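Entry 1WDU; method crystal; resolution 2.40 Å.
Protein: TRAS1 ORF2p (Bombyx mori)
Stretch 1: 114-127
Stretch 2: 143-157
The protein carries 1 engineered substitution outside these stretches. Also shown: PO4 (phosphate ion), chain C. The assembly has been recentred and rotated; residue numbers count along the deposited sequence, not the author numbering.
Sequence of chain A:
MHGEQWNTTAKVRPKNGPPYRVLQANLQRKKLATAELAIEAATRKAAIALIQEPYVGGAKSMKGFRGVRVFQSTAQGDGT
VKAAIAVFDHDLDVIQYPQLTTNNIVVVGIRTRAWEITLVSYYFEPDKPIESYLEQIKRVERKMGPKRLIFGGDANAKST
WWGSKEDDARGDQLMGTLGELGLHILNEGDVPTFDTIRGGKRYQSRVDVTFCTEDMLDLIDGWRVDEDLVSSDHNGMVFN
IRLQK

Stretch 1 (114-127) AWEITLVSYYFEPD
Stretch 2, residues 143-157: KMGPKRLIFGGDANA

The strand ending at Tyr123 and strand 149-154 run parallel, 20° apart; their axes approach to 4.7 Å, with Thr118 beside Leu149 and the register stepping evenly to Tyr123 beside Asp154. Extended backbones let Thr118, Val120 and Tyr122 each donate and accept a hydrogen bond, and Phe124 N adds one more beyond the strand: Thr118 N to Arg148 O, Ile150 N to Thr118 O, Val120 N to Ile150 O, Gly152 N to Val120 O, Tyr122 N to Gly152 O, Asp154 N to Tyr122 O and Phe124 N to Asp154 O, all 2.9 to 3.2 Å. Before the ladder Arg148 (phi/psi 59/42; m, m, t) lays its guanidinium face under Trp115 CB, 3.9 Å from NH1.

A hollow lies at Gly153 (phi/psi 173/-168). Its CA lies 3.1 Å from Tyr122 O, and a CB would clash with that oxygen. Tyr122, chi1 p, folds its ring over the bare backbone, its centroid 3.5 Å from Gly153 CA. On the same face Val120 presses CG1 onto the Phe151 ring (m), 3.1 Å from CD2, while Thr118 CG2 meets Met144 CG at 3.6 Å.

The other face pairs Leu119 CD2 with Ile150 CB (4.0 Å); Ile150 CD1 also reaches Ile117 CG2 (3.8 Å), all three side chains m,t. Further along, Tyr123 (t) sets its ring edge against Asp154, CE2 to OD2 3.6 Å, and its OH donates to phosphate O3 at 2.7 Å. Beyond the strands, Phe124 (m) rests CD1 4.0 Å from Ala155 CB.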

ATOM      1  N   ALA A 114     -10.037  -3.276  19.505  1.00 54.82           N
ATOM      2  CA  ALA A 114      -8.611  -3.520  19.682  1.00 53.70           C
ATOM      3  C   ALA A 114      -7.685  -2.344  19.372  1.00 53.73           C
ATOM      4  O   ALA A 114      -6.680  -2.153  20.057  1.00 54.25           O
ATOM      5  CB  ALA A 114      -8.207  -4.723  18.843  1.00 51.94           C
ATOM      6  N   TRP A 115      -8.008  -1.567  18.342  1.00 52.94           N
ATOM      7  CA  TRP A 115      -7.161  -0.442  17.962  1.00 52.63           C
ATOM      8  C   TRP A 115      -7.740   0.451  16.874  1.00 51.14           C
ATOM      9  O   TRP A 115      -8.849   0.237  16.397  1.00 51.83           O
ATOM     10  CB  TRP A 115      -5.792  -0.959  17.495  1.00 54.79           C
ATOM     11  CG  TRP A 115      -5.834  -2.213  16.636  1.00 56.84           C
ATOM     12  CD1 TRP A 115      -5.185  -3.388  16.886  1.00 57.68           C
ATOM     13  CD2 TRP A 115      -6.539  -2.404  15.393  1.00 58.54           C
ATOM     14  NE1 TRP A 115      -5.436  -4.296  15.885  1.00 59.12           N
ATOM     15  CE2 TRP A 115      -6.264  -3.719  14.956  1.00 59.24           C
ATOM     16  CE3 TRP A 115      -7.372  -1.592  14.608  1.00 58.47           C
ATOM     17  CZ2 TRP A 115      -6.795  -4.245  13.767  1.00 59.31           C
ATOM     18  CZ3 TRP A 115      -7.899  -2.115  13.423  1.00 58.11           C
ATOM     19  CH2 TRP A 115      -7.607  -3.430  13.017  1.00 58.56           C
ATOM     20  N   GLU A 116      -6.969   1.467  16.500  1.00 50.12           N
ATOM     21  CA  GLU A 116      -7.348   2.387  15.436  1.00 49.02           C
ATOM     22  C   GLU A 116      -6.084   2.581  14.606  1.00 46.31           C
ATOM     23  O   GLU A 116      -5.075   3.075  15.110  1.00 44.86           O
ATOM     24  CB  GLU A 116      -7.819   3.726  15.995  1.00 51.03           C
ATOM     25  CG  GLU A 116      -8.541   4.574  14.956  1.00 56.53           C
ATOM     26  CD  GLU A 116      -9.149   5.833  15.540  1.00 59.12           C
ATOM     27  OE1 GLU A 116      -9.695   5.755  16.665  1.00 61.58           O
ATOM     28  OE2 GLU A 116      -9.094   6.894  14.876  1.00 59.27           O
ATOM     29  N   ILE A 117      -6.146   2.186  13.337  1.00 42.84           N
ATOM     30  CA  ILE A 117      -4.996   2.276  12.449  1.00 38.67           C
ATOM     31  C   ILE A 117      -5.195   3.170  11.224  1.00 37.38           C
ATOM     32  O   ILE A 117      -6.198   3.067  10.517  1.00 36.17           O
ATOM     33  CB  ILE A 117      -4.594   0.853  11.975  1.00 38.03           C
ATOM     34  CG1 ILE A 117      -4.228  -0.002  13.190  1.00 35.80           C
ATOM     35  CG2 ILE A 117      -3.433   0.923  10.989  1.00 38.69           C
ATOM     36  CD1 ILE A 117      -3.823  -1.409  12.853  1.00 38.35           C
ATOM     37  N   THR A 118      -4.231   4.055  10.985  1.00 34.88           N
ATOM     38  CA  THR A 118      -4.274   4.941   9.833  1.00 32.39           C
ATOM     39  C   THR A 118      -3.565   4.193   8.699  1.00 31.25           C
ATOM     40  O   THR A 118      -2.396   3.814   8.821  1.00 30.70           O
ATOM     41  CB  THR A 118      -3.536   6.264  10.121  1.00 34.73           C
ATOM     42  OG1 THR A 118      -4.116   6.889  11.271  1.00 38.57           O
ATOM     43  CG2 THR A 118      -3.643   7.218   8.929  1.00 35.27           C
ATOM     44  N   LEU A 119      -4.285   3.963   7.607  1.00 28.47           N
ATOM     45  CA  LEU A 119      -3.743   3.237   6.459  1.00 28.07           C
ATOM     46  C   LEU A 119      -3.489   4.155   5.284  1.00 26.17           C
ATOM     47  O   LEU A 119      -4.213   5.115   5.063  1.00 25.89           O
ATOM     48  CB  LEU A 119      -4.723   2.161   5.987  1.00 27.12           C
ATOM     49  CG  LEU A 119      -5.059   0.988   6.894  1.00 27.64           C
ATOM     50  CD1 LEU A 119      -6.270   0.265   6.325  1.00 24.72           C
ATOM     51  CD2 LEU A 119      -3.852   0.060   6.999  1.00 26.85           C
ATOM     52  N   VAL A 120      -2.458   3.861   4.513  1.00 25.52           N
ATOM     53  CA  VAL A 120      -2.219   4.693   3.358  1.00 27.82           C
ATOM     54  C   VAL A 120      -1.751   3.886   2.164  1.00 25.63           C
ATOM     55  O   VAL A 120      -0.925   2.985   2.290  1.00 28.18           O
ATOM     56  CB  VAL A 120      -1.229   5.855   3.691  1.00 26.58           C
ATOM     57  CG1 VAL A 120      -0.318   5.447   4.798  1.00 29.00           C
ATOM     58  CG2 VAL A 120      -0.446   6.269   2.444  1.00 23.74           C
ATOM     59  N   SER A 121      -2.343   4.184   1.012  1.00 24.33           N
ATOM     60  CA  SER A 121      -1.979   3.532  -0.233  1.00 25.69           C
ATOM     61  C   SER A 121      -1.381   4.656  -1.067  1.00 26.21           C
ATOM     62  O   SER A 121      -1.973   5.726  -1.193  1.00 26.67           O
ATOM     63  CB  SER A 121      -3.207   2.935  -0.935  1.00 25.70           C
ATOM     64  OG  SER A 121      -2.829   2.273  -2.137  1.00 21.33           O
ATOM     65  N   TYR A 122      -0.206   4.406  -1.634  1.00 26.90           N
ATOM     66  CA  TYR A 122       0.484   5.419  -2.415  1.00 26.25           C
ATOM     67  C   TYR A 122       1.059   4.895  -3.726  1.00 27.42           C
ATOM     68  O   TYR A 122       1.259   3.694  -3.910  1.00 26.02           O
ATOM     69  CB  TYR A 122       1.628   6.005  -1.593  1.00 22.11           C
ATOM     70  CG  TYR A 122       2.755   5.020  -1.339  1.00 23.46           C
ATOM     71  CD1 TYR A 122       2.809   4.263  -0.164  1.00 20.82           C
ATOM     72  CD2 TYR A 122       3.777   4.846  -2.280  1.00 24.26           C
ATOM     73  CE1 TYR A 122       3.854   3.368   0.072  1.00 18.30           C
ATOM     74  CE2 TYR A 122       4.822   3.947  -2.059  1.00 23.76           C
ATOM     75  CZ  TYR A 122       4.857   3.214  -0.882  1.00 21.77           C
ATOM     76  OH  TYR A 122       5.902   2.340  -0.681  1.00 19.69           O
ATOM     77  N   TYR A 123       1.340   5.834  -4.621  1.00 28.57           N
ATOM     78  CA  TYR A 123       1.928   5.548  -5.920  1.00 28.43           C
ATOM     79  C   TYR A 123       2.766   6.762  -6.367  1.00 28.15           C
ATOM     80  O   TYR A 123       2.258   7.876  -6.487  1.00 26.43           O
ATOM     81  CB  TYR A 123       0.841   5.244  -6.950  1.00 26.24           C
ATOM     82  CG  TYR A 123       1.398   5.052  -8.342  1.00 29.13           C
ATOM     83  CD1 TYR A 123       1.389   6.094  -9.269  1.00 30.27           C
ATOM     84  CD2 TYR A 123       1.993   3.848  -8.713  1.00 28.03           C
ATOM     85  CE1 TYR A 123       1.958   5.944 -10.523  1.00 30.96           C
ATOM     86  CE2 TYR A 123       2.566   3.686  -9.959  1.00 28.00           C
ATOM     87  CZ  TYR A 123       2.546   4.738 -10.861  1.00 31.02           C
ATOM     88  OH  TYR A 123       3.118   4.581 -12.098  1.00 32.48           O
ATOM     89  N   PHE A 124       4.053   6.525  -6.598  1.00 27.06           N
ATOM     90  CA  PHE A 124       4.976   7.569  -7.024  1.00 26.44           C
ATOM     91  C   PHE A 124       5.377   7.308  -8.486  1.00 28.35           C
ATOM     92  O   PHE A 124       5.940   6.251  -8.796  1.00 27.31           O
ATOM     93  CB  PHE A 124       6.227   7.545  -6.132  1.00 23.55           C
ATOM     94  CG  PHE A 124       5.938   7.678  -4.645  1.00 23.04           C
ATOM     95  CD1 PHE A 124       6.858   7.218  -3.709  1.00 17.58           C
ATOM     96  CD2 PHE A 124       4.747   8.265  -4.187  1.00 21.98           C
ATOM     97  CE1 PHE A 124       6.611   7.334  -2.346  1.00 18.42           C
ATOM     98  CE2 PHE A 124       4.485   8.387  -2.826  1.00 19.77           C
ATOM     99  CZ  PHE A 124       5.425   7.917  -1.899  1.00 22.43           C
ATOM    100  N   GLU A 125       5.084   8.259  -9.376  1.00 28.00           N
ATOM    101  CA  GLU A 125       5.440   8.105 -10.789  1.00 31.91           C
ATOM    102  C   GLU A 125       6.932   7.828 -10.864  1.00 32.62           C
ATOM    103  O   GLU A 125       7.707   8.378 -10.082  1.00 34.39           O
ATOM    104  CB  GLU A 125       5.168   9.384 -11.581  1.00 34.12           C
ATOM    105  CG  GLU A 125       4.109  10.286 -10.999  1.00 39.07           C
ATOM    106  CD  GLU A 125       2.735   9.754 -11.234  1.00 42.42           C
ATOM    107  OE1 GLU A 125       2.593   8.850 -12.095  1.00 41.86           O
ATOM    108  OE2 GLU A 125       1.798  10.250 -10.567  1.00 44.39           O
ATOM    109  N   PRO A 126       7.358   6.984 -11.816  1.00 34.00           N
ATOM    110  CA  PRO A 126       8.776   6.655 -11.970  1.00 36.14           C
ATOM    111  C   PRO A 126       9.544   7.796 -12.638  1.00 37.78           C
ATOM    112  O   PRO A 126      10.772   7.863 -12.544  1.00 37.73           O
ATOM    113  CB  PRO A 126       8.738   5.414 -12.852  1.00 34.71           C
ATOM    114  CG  PRO A 126       7.621   5.756 -13.792  1.00 35.12           C
ATOM    115  CD  PRO A 126       6.552   6.292 -12.841  1.00 35.18           C
ATOM    116  N   ASP A 127       8.807   8.685 -13.301  1.00 39.00           N
ATOM    117  CA  ASP A 127       9.394   9.810 -14.025  1.00 41.76           C
ATOM    118  C   ASP A 127       9.114  11.189 -13.417  1.00 42.55           C
ATOM    119  O   ASP A 127       9.229  12.202 -14.099  1.00 42.92           O
ATOM    120  CB  ASP A 127       8.912   9.771 -15.481  1.00 44.18           C
ATOM    121  CG  ASP A 127       7.386   9.808 -15.601  1.00 49.65           C
ATOM    122  OD1 ASP A 127       6.691   9.258 -14.717  1.00 49.64           O
ATOM    123  OD2 ASP A 127       6.878  10.379 -16.595  1.00 52.08           O
ATOM    124  N   LYS A 143       0.880  15.142  11.020  1.00 53.73           N
ATOM    125  CA  LYS A 143      -0.509  15.526  11.182  1.00 55.33           C
ATOM    126  C   LYS A 143      -1.393  14.327  11.507  1.00 56.13           C
ATOM    127  O   LYS A 143      -2.616  14.437  11.511  1.00 57.16           O
ATOM    128  CB  LYS A 143      -0.989  16.205   9.893  1.00 56.34           C
ATOM    129  CG  LYS A 143      -2.361  16.837   9.964  1.00 57.66           C
ATOM    130  CD  LYS A 143      -2.602  17.719   8.750  1.00 59.93           C
ATOM    131  CE  LYS A 143      -3.900  18.500   8.886  1.00 62.25           C
ATOM    132  NZ  LYS A 143      -4.093  19.470   7.773  1.00 64.00           N
ATOM    133  N   MET A 144      -0.777  13.187  11.800  1.00 57.01           N
ATOM    134  CA  MET A 144      -1.548  11.985  12.091  1.00 59.07           C
ATOM    135  C   MET A 144      -0.981  11.155  13.243  1.00 59.35           C
ATOM    136  O   MET A 144      -1.369   9.999  13.430  1.00 59.91           O
ATOM    137  CB  MET A 144      -1.628  11.123  10.827  1.00 59.57           C
ATOM    138  CG  MET A 144      -2.853  10.252  10.721  1.00 61.15           C
ATOM    139  SD  MET A 144      -4.355  11.237  10.748  1.00 62.10           S
ATOM    140  CE  MET A 144      -5.037  10.685  12.339  1.00 60.66           C
ATOM    141  N   GLY A 145      -0.063  11.742  14.007  1.00 59.94           N
ATOM    142  CA  GLY A 145       0.533  11.031  15.126  1.00 58.83           C
ATOM    143  C   GLY A 145       1.654  10.102  14.697  1.00 59.09           C
ATOM    144  O   GLY A 145       1.683   9.659  13.547  1.00 59.12           O
ATOM    145  N   PRO A 146       2.600   9.791  15.601  1.00 58.55           N
ATOM    146  CA  PRO A 146       3.745   8.911  15.341  1.00 57.46           C
ATOM    147  C   PRO A 146       3.481   7.433  15.630  1.00 56.38           C
ATOM    148  O   PRO A 146       4.420   6.650  15.800  1.00 56.37           O
ATOM    149  CB  PRO A 146       4.810   9.478  16.262  1.00 57.45           C
ATOM    150  CG  PRO A 146       3.996   9.798  17.476  1.00 58.71           C
ATOM    151  CD  PRO A 146       2.774  10.489  16.889  1.00 58.52           C
ATOM    152  N   LYS A 147       2.210   7.055  15.694  1.00 55.31           N
ATOM    153  CA  LYS A 147       1.845   5.668  15.968  1.00 53.45           C
ATOM    154  C   LYS A 147       0.690   5.189  15.094  1.00 50.66           C
ATOM    155  O   LYS A 147      -0.034   5.993  14.508  1.00 50.01           O
ATOM    156  CB  LYS A 147       1.444   5.505  17.438  1.00 55.91           C
ATOM    157  CG  LYS A 147       2.576   5.671  18.439  1.00 58.41           C
ATOM    158  CD  LYS A 147       2.089   5.425  19.866  1.00 60.57           C
ATOM    159  CE  LYS A 147       1.032   6.448  20.288  1.00 62.21           C
ATOM    160  NZ  LYS A 147       0.566   6.254  21.697  1.00 63.17           N
ATOM    161  N   ARG A 148       0.529   3.872  15.009  1.00 48.20           N
ATOM    162  CA  ARG A 148      -0.560   3.281  14.244  1.00 45.13           C
ATOM    163  C   ARG A 148      -0.569   3.671  12.763  1.00 41.81           C
ATOM    164  O   ARG A 148      -1.621   3.962  12.203  1.00 40.65           O
ATOM    165  CB  ARG A 148      -1.890   3.689  14.880  1.00 47.73           C
ATOM    166  CG  ARG A 148      -1.988   3.368  16.356  1.00 49.35           C
ATOM    167  CD  ARG A 148      -1.999   1.872  16.572  1.00 52.52           C
ATOM    168  NE  ARG A 148      -1.731   1.528  17.963  1.00 55.97           N
ATOM    169  CZ  ARG A 148      -1.710   0.287  18.428  1.00 57.24           C
ATOM    170  NH1 ARG A 148      -1.946  -0.726  17.605  1.00 58.54           N
ATOM    171  NH2 ARG A 148      -1.448   0.056  19.707  1.00 57.28           N
ATOM    172  N   LEU A 149       0.596   3.688  12.131  1.00 38.64           N
ATOM    173  CA  LEU A 149       0.666   4.030  10.721  1.00 37.05           C
ATOM    174  C   LEU A 149       1.165   2.855   9.886  1.00 34.71           C
ATOM    175  O   LEU A 149       2.099   2.164  10.284  1.00 36.74           O
ATOM    176  CB  LEU A 149       1.601   5.229  10.495  1.00 37.90           C
ATOM    177  CG  LEU A 149       1.304   6.585  11.153  1.00 38.28           C
ATOM    178  CD1 LEU A 149       2.266   7.628  10.582  1.00 37.29           C
ATOM    179  CD2 LEU A 149      -0.130   7.011  10.893  1.00 36.79           C
ATOM    180  N   ILE A 150       0.525   2.629   8.741  1.00 31.05           N
ATOM    181  CA  ILE A 150       0.926   1.576   7.800  1.00 29.31           C
ATOM    182  C   ILE A 150       0.824   2.161   6.391  1.00 28.57           C
ATOM    183  O   ILE A 150      -0.228   2.674   6.000  1.00 25.22           O
ATOM    184  CB  ILE A 150       0.005   0.326   7.840  1.00 29.19           C
ATOM    185  CG1 ILE A 150      -0.038  -0.282   9.244  1.00 31.00           C
ATOM    186  CG2 ILE A 150       0.535  -0.724   6.866  1.00 25.78           C
ATOM    187  CD1 ILE A 150      -0.983  -1.493   9.355  1.00 29.45           C
ATOM    188  N   PHE A 151       1.918   2.083   5.639  1.00 28.78           N
ATOM    189  CA  PHE A 151       1.963   2.605   4.278  1.00 28.48           C
ATOM    190  C   PHE A 151       2.240   1.467   3.335  1.00 28.47           C
ATOM    191  O   PHE A 151       3.039   0.587   3.637  1.00 28.79           O
ATOM    192  CB  PHE A 151       3.106   3.609   4.073  1.00 29.99           C
ATOM    193  CG  PHE A 151       2.973   4.881   4.853  1.00 29.83           C
ATOM    194  CD1 PHE A 151       3.205   4.900   6.226  1.00 28.37           C
ATOM    195  CD2 PHE A 151       2.672   6.079   4.200  1.00 28.11           C
ATOM    196  CE1 PHE A 151       3.146   6.102   6.939  1.00 27.49           C
ATOM    197  CE2 PHE A 151       2.607   7.281   4.901  1.00 27.38           C
ATOM    198  CZ  PHE A 151       2.847   7.290   6.278  1.00 27.71           C
ATOM    199  N   GLY A 152       1.606   1.511   2.172  1.00 29.40           N
ATOM    200  CA  GLY A 152       1.830   0.480   1.180  1.00 27.74           C
ATOM    201  C   GLY A 152       1.629   1.049  -0.209  1.00 27.07           C
ATOM    202  O   GLY A 152       0.659   1.776  -0.462  1.00 26.90           O
ATOM    203  N   GLY A 153       2.552   0.736  -1.108  1.00 25.87           N
ATOM    204  CA  GLY A 153       2.422   1.216  -2.462  1.00 25.79           C
ATOM    205  C   GLY A 153       3.617   0.929  -3.345  1.00 25.88           C
ATOM    206  O   GLY A 153       4.507   0.152  -2.995  1.00 23.36           O
ATOM    207  N   ASP A 154       3.609   1.573  -4.508  1.00 25.05           N
ATOM    208  CA  ASP A 154       4.664   1.450  -5.492  1.00 26.94           C
ATOM    209  C   ASP A 154       5.492   2.727  -5.404  1.00 26.26           C
ATOM    210  O   ASP A 154       5.013   3.804  -5.732  1.00 27.15           O
ATOM    211  CB  ASP A 154       4.053   1.315  -6.895  1.00 28.49           C
ATOM    212  CG  ASP A 154       5.098   1.124  -7.975  1.00 31.02           C
ATOM    213  OD1 ASP A 154       6.305   1.136  -7.656  1.00 32.23           O
ATOM    214  OD2 ASP A 154       4.710   0.963  -9.151  1.00 33.25           O
ATOM    215  N   ALA A 155       6.732   2.603  -4.957  1.00 26.54           N
ATOM    216  CA  ALA A 155       7.611   3.756  -4.832  1.00 26.27           C
ATOM    217  C   ALA A 155       8.473   3.976  -6.067  1.00 26.77           C
ATOM    218  O   ALA A 155       9.113   5.025  -6.197  1.00 28.77           O
ATOM    219  CB  ALA A 155       8.510   3.584  -3.618  1.00 24.68           C
ATOM    220  N   ASN A 156       8.483   3.001  -6.976  1.00 26.71           N
ATOM    221  CA  ASN A 156       9.321   3.092  -8.168  1.00 27.17           C
ATOM    222  C   ASN A 156      10.701   3.570  -7.711  1.00 27.48           C
ATOM    223  O   ASN A 156      11.254   4.523  -8.254  1.00 26.25           O
ATOM    224  CB  ASN A 156       8.743   4.092  -9.176  1.00 27.59           C
ATOM    225  CG  ASN A 156       7.673   3.485 -10.056  1.00 28.60           C
ATOM    226  OD1 ASN A 156       6.509   3.887 -10.007  1.00 30.11           O
ATOM    227  ND2 ASN A 156       8.061   2.511 -10.868  1.00 27.96           N
ATOM    228  N   ALA A 157      11.229   2.917  -6.683  1.00 29.05           N
ATOM    229  CA  ALA A 157      12.532   3.262  -6.114  1.00 31.21           C
ATOM    230  C   ALA A 157      13.164   1.964  -5.643  1.00 31.91           C
ATOM    231  O   ALA A 157      12.484   1.084  -5.108  1.00 31.19           O
ATOM    232  CB  ALA A 157      12.368   4.231  -4.931  1.00 31.47           C
TER
HETATM  233  P   PO4 C 249       4.025   1.482 -13.128  1.00 76.15           P
HETATM  234  O1  PO4 C 249       4.466   2.279 -14.407  1.00 75.93           O
HETATM  235  O2  PO4 C 249       4.352   0.006 -13.194  1.00 75.78           O
HETATM  236  O3  PO4 C 249       4.478   2.207 -11.851  1.00 75.48           O
HETATM  237  O4  PO4 C 249       2.489   1.598 -13.122  1.00 75.70           O